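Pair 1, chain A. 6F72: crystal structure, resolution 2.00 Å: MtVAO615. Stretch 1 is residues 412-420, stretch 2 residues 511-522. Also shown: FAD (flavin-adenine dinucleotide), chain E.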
# COMPACT_ATOMS: atom_id res chain seq x y z
N PHE A 412 3.00 -11.12 5.01
CA PHE A 412 1.75 -11.61 5.58
C PHE A 412 1.07 -10.48 6.37
O PHE A 412 0.83 -10.60 7.58
CB PHE A 412 1.97 -12.87 6.44
CG PHE A 412 2.86 -13.90 5.79
CD1 PHE A 412 2.41 -14.67 4.71
CD2 PHE A 412 4.16 -14.10 6.26
CE1 PHE A 412 3.24 -15.61 4.11
CE2 PHE A 412 5.00 -15.04 5.66
CZ PHE A 412 4.53 -15.81 4.60
N THR A 413 0.77 -9.38 5.66
CA THR A 413 0.18 -8.19 6.25
C THR A 413 -1.34 -8.34 6.22
O THR A 413 -1.92 -8.67 5.18
CB THR A 413 0.65 -6.89 5.54
OG1 THR A 413 2.04 -6.66 5.80
CG2 THR A 413 -0.13 -5.67 6.02
N ASN A 414 -1.95 -8.15 7.38
CA ASN A 414 -3.42 -8.11 7.49
C ASN A 414 -3.81 -6.77 8.08
O ASN A 414 -2.93 -6.02 8.51
CB ASN A 414 -3.90 -9.27 8.36
CG ASN A 414 -3.29 -10.59 7.92
OD1 ASN A 414 -3.73 -11.20 6.94
ND2 ASN A 414 -2.25 -11.02 8.62
N SER A 415 -5.11 -6.46 8.09
CA SER A 415 -5.56 -5.18 8.61
C SER A 415 -7.00 -5.20 9.09
O SER A 415 -7.86 -5.96 8.62
CB SER A 415 -5.42 -4.06 7.56
OG SER A 415 -6.21 -4.35 6.42
N ARG A 416 -7.25 -4.30 10.02
CA ARG A 416 -8.61 -3.96 10.34
C ARG A 416 -8.69 -2.45 10.49
O ARG A 416 -7.82 -1.84 11.12
CB ARG A 416 -9.05 -4.70 11.62
CG ARG A 416 -10.56 -4.79 11.79
CD ARG A 416 -11.22 -5.75 10.81
NE ARG A 416 -12.64 -5.80 11.11
CZ ARG A 416 -13.60 -6.22 10.29
NH1 ARG A 416 -13.33 -6.64 9.06
NH2 ARG A 416 -14.87 -6.20 10.72
N ILE A 417 -9.69 -1.86 9.82
CA ILE A 417 -10.12 -0.51 10.12
C ILE A 417 -11.11 -0.68 11.26
O ILE A 417 -12.12 -1.37 11.12
CB ILE A 417 -10.78 0.19 8.91
CG1 ILE A 417 -9.74 0.41 7.81
CG2 ILE A 417 -11.37 1.53 9.32
CD1 ILE A 417 -10.27 0.21 6.41
N ILE A 418 -10.77 -0.07 12.40
CA ILE A 418 -11.51 -0.23 13.65
C ILE A 418 -12.36 1.03 13.94
O ILE A 418 -11.80 2.11 14.16
CB ILE A 418 -10.56 -0.56 14.83
CG1 ILE A 418 -9.71 -1.82 14.51
CG2 ILE A 418 -11.34 -0.74 16.14
CD1 ILE A 418 -8.62 -2.16 15.52
N PRO A 419 -13.71 0.90 13.91
CA PRO A 419 -14.64 2.01 14.23
C PRO A 419 -14.37 2.67 15.58
O PRO A 419 -14.05 1.99 16.55
CB PRO A 419 -16.02 1.35 14.26
CG PRO A 419 -15.88 0.09 13.48
CD PRO A 419 -14.43 -0.29 13.41
N ARG A 420 -14.48 4.00 15.62
CA ARG A 420 -14.44 4.78 16.87
C ARG A 420 -15.41 4.30 17.95
O ARG A 420 -15.07 4.29 19.15
CB ARG A 420 -14.72 6.25 16.57
CG ARG A 420 -14.32 7.20 17.69
CD ARG A 420 -14.93 8.57 17.45
NE ARG A 420 -13.95 9.63 17.66
CZ ARG A 420 -13.34 10.32 16.70
NH1 ARG A 420 -13.60 10.08 15.42
NH2 ARG A 420 -12.45 11.24 17.02
N PRO A 511 -16.78 -5.76 15.03
CA PRO A 511 -17.93 -5.66 14.12
C PRO A 511 -18.13 -4.23 13.65
O PRO A 511 -17.89 -3.29 14.42
CB PRO A 511 -19.12 -6.13 14.98
CG PRO A 511 -18.50 -6.83 16.14
CD PRO A 511 -17.20 -6.13 16.39
N GLY A 512 -18.52 -4.06 12.38
CA GLY A 512 -18.71 -2.72 11.76
C GLY A 512 -17.45 -2.14 11.15
O GLY A 512 -17.48 -1.10 10.50
N GLY A 513 -16.32 -2.80 11.40
CA GLY A 513 -15.06 -2.45 10.76
C GLY A 513 -14.91 -3.09 9.40
O GLY A 513 -15.86 -3.67 8.86
N SER A 514 -13.71 -2.99 8.83
CA SER A 514 -13.47 -3.57 7.51
C SER A 514 -11.99 -3.90 7.37
O SER A 514 -11.19 -3.58 8.26
CB SER A 514 -13.92 -2.60 6.41
OG SER A 514 -13.03 -1.49 6.35
N VAL A 515 -11.65 -4.55 6.26
CA VAL A 515 -10.26 -4.87 5.94
C VAL A 515 -9.82 -3.94 4.82
O VAL A 515 -10.48 -3.82 3.77
CB VAL A 515 -10.04 -6.39 5.64
CG1 VAL A 515 -8.56 -6.74 5.49
CG2 VAL A 515 -10.60 -7.24 6.77
N TYR A 516 -8.75 -3.20 5.10
CA TYR A 516 -8.17 -2.27 4.16
C TYR A 516 -7.65 -3.08 2.97
O TYR A 516 -6.87 -4.03 3.15
CB TYR A 516 -7.07 -1.48 4.87
CG TYR A 516 -6.32 -0.46 4.03
CD1 TYR A 516 -6.92 0.22 2.95
CD2 TYR A 516 -5.00 -0.14 4.35
CE1 TYR A 516 -6.20 1.16 2.21
CE2 TYR A 516 -4.28 0.80 3.62
CZ TYR A 516 -4.88 1.46 2.56
OH TYR A 516 -4.13 2.39 1.84
N LEU A 517 -8.13 -2.76 1.76
CA LEU A 517 -7.83 -3.58 0.56
C LEU A 517 -6.33 -3.62 0.22
O LEU A 517 -5.86 -4.54 -0.48
CB LEU A 517 -8.67 -3.15 -0.65
CG LEU A 517 -8.39 -1.81 -1.35
CD1 LEU A 517 -7.21 -1.93 -2.33
CD2 LEU A 517 -9.63 -1.26 -2.07
N ASN A 518 -5.61 -2.59 0.67
CA ASN A 518 -4.18 -2.46 0.42
C ASN A 518 -3.33 -3.33 1.34
O ASN A 518 -2.23 -3.70 0.97
CB ASN A 518 -3.71 -1.00 0.52
CG ASN A 518 -3.78 -0.26 -0.83
OD1 ASN A 518 -3.56 -0.84 -1.90
ND2 ASN A 518 -4.06 1.04 -0.77
N GLU A 519 -3.86 -3.66 2.52
CA GLU A 519 -3.09 -4.41 3.52
C GLU A 519 -3.90 -5.61 3.98
O GLU A 519 -4.54 -5.57 5.03
CB GLU A 519 -2.69 -3.49 4.68
CG GLU A 519 -1.92 -2.25 4.22
CD GLU A 519 -1.38 -1.43 5.37
OE1 GLU A 519 -2.11 -1.18 6.36
OE2 GLU A 519 -0.20 -1.01 5.28
N ALA A 520 -3.93 -6.63 3.15
CA ALA A 520 -4.63 -7.88 3.43
C ALA A 520 -3.86 -9.06 2.84
O ALA A 520 -2.87 -8.87 2.13
CB ALA A 520 -6.03 -7.84 2.85
N ASN A 521 -4.31 -10.28 3.16
CA ASN A 521 -3.79 -11.49 2.58
C ASN A 521 -4.57 -11.83 1.31
O ASN A 521 -5.78 -11.73 1.30
CB ASN A 521 -3.90 -12.63 3.59
CG ASN A 521 -3.13 -13.86 3.15
OD1 ASN A 521 -3.59 -14.63 2.31
ND2 ASN A 521 -1.95 -14.05 3.72
N HIS A 522 -3.85 -12.26 0.26
CA HIS A 522 -4.46 -12.68 -1.02
C HIS A 522 -5.40 -13.90 -0.97
O HIS A 522 -6.16 -14.13 -1.92
CB HIS A 522 -3.36 -12.98 -2.03
CG HIS A 522 -2.56 -14.20 -1.71
ND1 HIS A 522 -2.29 -15.19 -2.63
CD2 HIS A 522 -1.96 -14.59 -0.55
CE1 HIS A 522 -1.54 -16.12 -2.07
NE2 HIS A 522 -1.33 -15.78 -0.80
PA FAD E . 2.35 -1.74 -6.70
O1A FAD E . 2.47 -3.15 -6.18
O2A FAD E . 3.26 -1.37 -7.84
O5B FAD E . 0.82 -1.50 -7.13
C5B FAD E . -0.27 -1.94 -6.32
C4B FAD E . -1.53 -2.17 -7.14
O4B FAD E . -1.87 -0.96 -7.84
C3B FAD E . -1.40 -3.24 -8.20
O3B FAD E . -2.68 -3.89 -8.29
C2B FAD E . -1.13 -2.49 -9.50
O2B FAD E . -1.64 -3.18 -10.64
C1B FAD E . -1.87 -1.18 -9.26
N9A FAD E . -1.25 0.00 -9.90
C8A FAD E . -0.17 0.67 -9.44
N7A FAD E . 0.11 1.73 -10.23
C5A FAD E . -0.81 1.76 -11.21
C6A FAD E . -1.09 2.63 -12.37
N6A FAD E . -0.28 3.68 -12.64
N1A FAD E . -2.15 2.32 -13.16
C2A FAD E . -2.96 1.26 -12.90
N3A FAD E . -2.76 0.44 -11.85
C4A FAD E . -1.72 0.63 -10.98
N1 FAD E . -0.47 1.93 2.78
C2 FAD E . -1.03 2.90 3.55
O2 FAD E . -2.23 3.21 3.36
N3 FAD E . -0.33 3.53 4.52
C4 FAD E . 0.95 3.25 4.81
O4 FAD E . 1.56 3.86 5.72
C4X FAD E . 1.63 2.21 4.01
N5 FAD E . 2.92 1.88 4.23
C5X FAD E . 3.54 0.91 3.49
C6 FAD E . 4.89 0.59 3.73
C7 FAD E . 5.51 -0.41 2.95
C7M FAD E . 6.96 -0.76 3.23
C8 FAD E . 4.74 -1.11 1.85
C8M FAD E . 5.34 -2.13 0.89
C9 FAD E . 3.41 -0.77 1.63
C9A FAD E . 2.78 0.21 2.40
N10 FAD E . 1.43 0.56 2.15
C10 FAD E . 0.82 1.55 2.95
C1' FAD E . 0.67 -0.16 1.13
C2' FAD E . 0.37 0.53 -0.17
O2' FAD E . -0.64 1.50 0.07
C3' FAD E . -0.14 -0.57 -1.09
O3' FAD E . 0.74 -1.71 -1.07
C4' FAD E . -0.30 -0.06 -2.52
O4' FAD E . -1.00 -1.04 -3.29
C5' FAD E . 1.04 0.31 -3.15
O5' FAD E . 0.89 0.69 -4.51
P FAD E . 2.19 0.81 -5.44
O1P FAD E . 3.22 1.63 -4.72
O2P FAD E . 1.66 1.21 -6.80
O3P FAD E . 2.68 -0.73 -5.51
O HOH W 1 -0.51 -10.15 2.99
O HOH W 2 -5.81 -10.54 5.54
O HOH W 3 -1.51 -11.80 5.42

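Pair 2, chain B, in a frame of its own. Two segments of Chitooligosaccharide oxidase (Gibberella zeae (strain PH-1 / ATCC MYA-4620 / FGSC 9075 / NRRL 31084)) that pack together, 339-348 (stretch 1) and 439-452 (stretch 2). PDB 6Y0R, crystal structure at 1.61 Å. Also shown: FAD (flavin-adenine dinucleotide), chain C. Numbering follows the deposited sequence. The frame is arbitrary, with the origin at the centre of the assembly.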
# COMPACT_ATOMS: atom_id res chain seq x y z
N PHE B 339 -4.65 -11.22 -11.11
CA PHE B 339 -5.26 -9.90 -11.39
C PHE B 339 -4.28 -8.90 -12.00
O PHE B 339 -3.07 -9.11 -12.07
CB PHE B 339 -5.83 -9.37 -10.08
CG PHE B 339 -4.77 -8.97 -9.09
CD1 PHE B 339 -4.13 -9.91 -8.31
CD2 PHE B 339 -4.45 -7.63 -8.91
CE1 PHE B 339 -3.20 -9.56 -7.35
CE2 PHE B 339 -3.53 -7.27 -7.92
CZ PHE B 339 -2.87 -8.23 -7.18
N TYR B 340 -4.87 -7.84 -12.49
CA TYR B 340 -4.19 -6.61 -12.93
C TYR B 340 -4.87 -5.43 -12.21
O TYR B 340 -6.05 -5.48 -11.92
CB TYR B 340 -4.29 -6.46 -14.44
CG TYR B 340 -3.77 -5.15 -14.95
CD1 TYR B 340 -2.46 -4.75 -14.73
CD2 TYR B 340 -4.61 -4.25 -15.59
CE1 TYR B 340 -1.99 -3.53 -15.16
CE2 TYR B 340 -4.15 -3.04 -16.06
CZ TYR B 340 -2.85 -2.65 -15.81
OH TYR B 340 -2.42 -1.44 -16.28
N ALA B 341 -4.07 -4.46 -11.83
CA ALA B 341 -4.56 -3.27 -11.10
C ALA B 341 -3.84 -2.04 -11.60
O ALA B 341 -2.76 -2.10 -12.22
CB ALA B 341 -4.35 -3.45 -9.62
N SER B 342 -4.45 -0.91 -11.29
CA SER B 342 -3.82 0.41 -11.52
C SER B 342 -4.40 1.35 -10.47
O SER B 342 -5.16 0.89 -9.63
CB SER B 342 -4.11 0.91 -12.92
OG SER B 342 -3.40 2.07 -13.24
N SER B 343 -3.98 2.59 -10.52
CA SER B 343 -4.40 3.59 -9.51
C SER B 343 -4.36 4.97 -10.13
O SER B 343 -3.74 5.18 -11.22
CB SER B 343 -3.58 3.52 -8.23
OG SER B 343 -2.20 3.84 -8.45
N LEU B 344 -4.96 5.92 -9.42
CA LEU B 344 -4.88 7.34 -9.80
C LEU B 344 -4.92 8.17 -8.52
O LEU B 344 -5.92 8.08 -7.81
CB LEU B 344 -6.07 7.64 -10.72
CG LEU B 344 -6.25 9.11 -11.10
CD1 LEU B 344 -5.02 9.63 -11.82
CD2 LEU B 344 -7.51 9.22 -11.96
N ALA B 345 -3.90 9.01 -8.33
CA ALA B 345 -3.92 10.07 -7.32
C ALA B 345 -4.35 11.36 -8.02
O ALA B 345 -3.63 11.79 -8.93
CB ALA B 345 -2.58 10.19 -6.69
N ALA B 346 -5.52 11.88 -7.67
CA ALA B 346 -6.14 12.95 -8.49
C ALA B 346 -6.50 14.14 -7.60
O ALA B 346 -6.88 13.99 -6.45
CB ALA B 346 -7.34 12.43 -9.19
N PRO B 347 -6.40 15.35 -8.16
CA PRO B 347 -6.99 16.52 -7.50
C PRO B 347 -8.52 16.41 -7.58
O PRO B 347 -9.07 15.57 -8.28
CB PRO B 347 -6.46 17.67 -8.36
CG PRO B 347 -6.33 17.07 -9.72
CD PRO B 347 -5.82 15.65 -9.48
N ALA B 348 -9.21 17.33 -6.91
CA ALA B 348 -10.68 17.43 -7.06
C ALA B 348 -11.05 17.48 -8.53
O ALA B 348 -10.40 18.24 -9.32
CB ALA B 348 -11.21 18.65 -6.36
N GLY B 439 1.17 16.96 -14.50
CA GLY B 439 1.92 17.24 -13.26
C GLY B 439 1.02 17.37 -12.05
O GLY B 439 1.56 17.57 -10.97
N THR B 440 -0.30 17.24 -12.19
CA THR B 440 -1.26 17.45 -11.08
C THR B 440 -1.75 16.10 -10.55
O THR B 440 -2.46 16.09 -9.53
CB THR B 440 -2.45 18.31 -11.53
OG1 THR B 440 -3.25 17.60 -12.48
CG2 THR B 440 -1.96 19.62 -12.10
N TRP B 441 -1.31 15.01 -11.17
CA TRP B 441 -1.83 13.68 -10.82
C TRP B 441 -0.73 12.65 -10.94
O TRP B 441 0.27 12.92 -11.65
CB TRP B 441 -3.01 13.32 -11.71
CG TRP B 441 -2.67 13.20 -13.17
CD1 TRP B 441 -2.63 14.23 -14.07
CD2 TRP B 441 -2.40 12.00 -13.92
NE1 TRP B 441 -2.36 13.75 -15.32
CE2 TRP B 441 -2.19 12.40 -15.27
CE3 TRP B 441 -2.34 10.64 -13.62
CZ2 TRP B 441 -1.95 11.47 -16.30
CZ3 TRP B 441 -2.05 9.74 -14.62
CH2 TRP B 441 -1.89 10.15 -15.95
N GLY B 442 -0.95 11.49 -10.34
CA GLY B 442 -0.02 10.36 -10.44
C GLY B 442 -0.69 9.06 -10.07
O GLY B 442 -1.91 8.91 -10.24
N MET B 443 0.12 8.15 -9.57
CA MET B 443 -0.28 6.80 -9.15
C MET B 443 0.36 6.50 -7.79
O MET B 443 1.27 7.22 -7.34
CB MET B 443 0.16 5.78 -10.19
CG MET B 443 -0.53 5.94 -11.46
SD MET B 443 0.09 4.59 -12.56
CE MET B 443 -1.20 4.67 -13.82
N TYR B 444 -0.21 5.52 -7.09
CA TYR B 444 0.18 5.08 -5.71
C TYR B 444 1.09 3.83 -5.82
O TYR B 444 0.58 2.77 -6.26
CB TYR B 444 -1.11 4.86 -4.90
CG TYR B 444 -1.01 4.32 -3.48
CD1 TYR B 444 -0.03 4.75 -2.60
CD2 TYR B 444 -1.93 3.41 -2.97
CE1 TYR B 444 0.06 4.27 -1.30
CE2 TYR B 444 -1.87 2.92 -1.68
CZ TYR B 444 -0.86 3.35 -0.83
OH TYR B 444 -0.74 2.88 0.46
N ALA B 445 2.37 3.90 -5.39
CA ALA B 445 3.35 2.80 -5.45
C ALA B 445 2.82 1.57 -4.72
O ALA B 445 3.27 0.46 -5.05
CB ALA B 445 4.67 3.24 -4.88
N ASN B 446 1.86 1.70 -3.78
CA ASN B 446 1.27 0.49 -3.13
C ASN B 446 0.24 -0.18 -4.04
O ASN B 446 -0.14 -1.31 -3.75
CB ASN B 446 0.69 0.71 -1.72
CG ASN B 446 1.72 0.49 -0.62
OD1 ASN B 446 2.74 -0.18 -0.83
ND2 ASN B 446 1.52 1.22 0.47
N TYR B 447 -0.19 0.48 -5.12
CA TYR B 447 -1.10 -0.10 -6.13
C TYR B 447 -0.43 0.03 -7.48
O TYR B 447 -0.92 0.72 -8.38
CB TYR B 447 -2.44 0.63 -6.18
CG TYR B 447 -3.27 0.60 -4.92
CD1 TYR B 447 -3.19 -0.44 -4.02
CD2 TYR B 447 -4.21 1.59 -4.69
CE1 TYR B 447 -3.97 -0.46 -2.88
CE2 TYR B 447 -4.99 1.58 -3.54
CZ TYR B 447 -4.87 0.55 -2.63
OH TYR B 447 -5.61 0.45 -1.47
N PRO B 448 0.74 -0.61 -7.65
CA PRO B 448 1.58 -0.36 -8.81
C PRO B 448 0.96 -0.91 -10.09
O PRO B 448 0.28 -1.92 -10.04
CB PRO B 448 2.88 -1.09 -8.51
CG PRO B 448 2.46 -2.22 -7.60
CD PRO B 448 1.31 -1.65 -6.77
N ASP B 449 1.22 -0.22 -11.19
CA ASP B 449 0.71 -0.56 -12.54
C ASP B 449 1.87 -1.12 -13.36
O ASP B 449 2.74 -0.37 -13.78
CB ASP B 449 0.14 0.70 -13.21
CG ASP B 449 -0.59 0.45 -14.50
OD1 ASP B 449 -0.29 -0.60 -15.15
OD2 ASP B 449 -1.47 1.28 -14.85
N SER B 450 1.81 -2.42 -13.65
CA SER B 450 2.89 -3.11 -14.41
C SER B 450 3.03 -2.58 -15.83
O SER B 450 4.10 -2.85 -16.38
CB SER B 450 2.68 -4.57 -14.44
OG SER B 450 1.42 -4.88 -14.96
N GLN B 451 1.99 -2.00 -16.44
CA GLN B 451 1.98 -1.71 -17.90
C GLN B 451 2.58 -0.35 -18.22
O GLN B 451 2.83 -0.08 -19.40
CB GLN B 451 0.57 -1.82 -18.47
CG GLN B 451 -0.04 -3.19 -18.24
CD GLN B 451 0.89 -4.31 -18.63
OE1 GLN B 451 0.98 -4.66 -19.82
NE2 GLN B 451 1.48 -4.95 -17.64
N ILE B 452 2.76 0.53 -17.25
CA ILE B 452 3.24 1.91 -17.55
C ILE B 452 4.69 1.84 -17.98
O ILE B 452 5.43 0.99 -17.43
CB ILE B 452 3.07 2.78 -16.30
CG1 ILE B 452 1.57 2.99 -16.10
CG2 ILE B 452 3.85 4.09 -16.39
CD1 ILE B 452 1.30 3.91 -14.96
PA FAD C . 6.14 -7.09 -0.65
O1A FAD C . 5.76 -7.65 -1.96
O2A FAD C . 6.86 -7.92 0.33
O5B FAD C . 6.97 -5.75 -0.84
C5B FAD C . 6.43 -4.60 -1.50
C4B FAD C . 7.57 -3.70 -1.94
O4B FAD C . 8.27 -3.20 -0.78
C3B FAD C . 8.68 -4.33 -2.81
O3B FAD C . 9.31 -3.34 -3.63
C2B FAD C . 9.67 -4.82 -1.76
O2B FAD C . 10.99 -5.06 -2.26
C1B FAD C . 9.61 -3.70 -0.77
N9A FAD C . 9.95 -4.07 0.60
C8A FAD C . 9.22 -4.89 1.41
N7A FAD C . 9.78 -5.05 2.61
C5A FAD C . 10.95 -4.30 2.54
C6A FAD C . 11.98 -4.07 3.48
N6A FAD C . 11.94 -4.58 4.71
N1A FAD C . 13.03 -3.29 3.10
C2A FAD C . 13.03 -2.81 1.84
N3A FAD C . 12.10 -2.94 0.89
C4A FAD C . 11.07 -3.71 1.30
N1 FAD C . -2.60 -0.90 0.54
C2 FAD C . -3.10 0.13 1.24
O2 FAD C . -2.48 1.25 1.29
N3 FAD C . -4.27 -0.04 1.93
C4 FAD C . -4.99 -1.22 1.95
O4 FAD C . -6.03 -1.31 2.61
C4X FAD C . -4.47 -2.33 1.23
N5 FAD C . -5.11 -3.50 1.27
C5X FAD C . -4.50 -4.58 0.67
C6 FAD C . -5.12 -5.86 0.76
C7 FAD C . -4.56 -6.96 0.15
C7M FAD C . -5.23 -8.32 0.23
C8 FAD C . -3.28 -6.83 -0.54
C8M FAD C . -2.54 -8.01 -1.13
C9 FAD C . -2.71 -5.55 -0.66
C9A FAD C . -3.31 -4.42 -0.07
N10 FAD C . -2.70 -3.16 -0.16
C10 FAD C . -3.24 -2.06 0.52
C1' FAD C . -1.48 -2.94 -0.94
C2' FAD C . -0.23 -3.07 -0.06
O2' FAD C . -0.05 -1.90 0.74
C3' FAD C . 0.96 -3.26 -0.97
O3' FAD C . 0.70 -4.48 -1.71
C4' FAD C . 2.25 -3.35 -0.15
O4' FAD C . 3.39 -2.91 -0.91
C5' FAD C . 2.44 -4.76 0.31
O5' FAD C . 3.53 -4.86 1.25
P FAD C . 4.18 -6.29 1.48
O1P FAD C . 5.26 -6.15 2.48
O2P FAD C . 3.15 -7.33 1.70
O3P FAD C . 4.74 -6.59 -0.01
O HOH W 4 -0.55 -3.67 -12.01
O HOH W 5 -0.77 2.57 -10.20

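The two pairs differ most sharply where the polypeptide leaves the flavin after the turn. In pair 2, Asp B449 ties the stretches directly: its OD1 accepts a hydrogen bond from Tyr B340 OH at 2.6 Å, and its OD2 accepts another from Ser B342 OG at 2.6 Å. A carboxylate suits this place because its two oxygens can serve two hydroxyl donors at once. Asp B449 has no superposed counterpart in pair 1; there, water helps to link Asn A414, which superposes on Ser B342, to Asn A521. Water 2 donates to Asn A414 OD1 at 2.6 Å, and water 3 lies 2.8 Å from the same Asn A414 OD1; the waters in turn accept from Asn A521 N (2.8 Å to water 2) and Asn A521 ND2 (2.9 Å to water 3). The polar link from Asn A414 to Asn A521 thus runs through water, although Asn A414 OD1 also touches Asn A521 CB at 3.6 Å.

Behind this difference lies a common frame. Fourteen central residues superpose with an RMSD of 0.6 Å, and in each pair a strand meets an irregular segment through a single antiparallel bridge. In pair 1, Ile A417 N donates to Ser A514 O (2.8 Å) and Ser A514 N to Ile A417 O (3.2 Å). In pair 2, Ala B345 N donates to Gly B442 O (2.8 Å) and Gly B442 N to Ala B345 O (3.0 Å). Since these bonds use main-chain atoms, the side chains at the bridge may vary: Ile A417 extends CD1 to 3.9 Å from Tyr A516 CB, whereas the short Ala B345 makes no such reach.

A serine occupies the same position in both pairs: Ser A415 and Ser B343. Each points toward the opposing segment in rotamer p, small enough to fit beside the backbone and polar enough to engage it. Ser A415 OG donates a very short 2.5 Å bond to Glu A519 O and accepts only a weak one from Tyr A516 N (3.1 Å, 125°). Ser B343 OG instead accepts a well-aligned bond from Tyr B444 N (2.9 Å, 170°), while water 5 lies 2.6 Å from Ser B343 OG and donates to Tyr B447 O, also at 2.6 Å.

The next strand position turns away at CB, but its end comes nearer. Arg A416 lays one guanidinium face near Ser A514 CA and Gly A513 O; Leu B344 brings CD1 to 3.4 Å from Trp B441 CE3, an apolar contact. Gly A513, the counterpart of Trp B441, suits its place because an ideal CB would lie 2.4 Å from Ile A417 O, a clash, and a tight 3.2 Å from Arg A416 NE. Trp B441 has a CB that points sideways.

Both segments then form a type I turn, Tyr A516 to Glu A519 and Tyr B444 to Tyr B447, which presents matching residues to the FAD. The tyrosine hydroxyl donates to the flavin carbonyl (Tyr A516 OH to FAD O2, 2.6 Å; Tyr B444 OH to FAD O2, 2.5 Å), and the asparagine amide both steadies that hydroxyl and accepts from the ribityl chain (FAD O4' to Asn A518 OD1, 2.9 Å; FAD O4' to Asn B446 OD1, 2.8 Å).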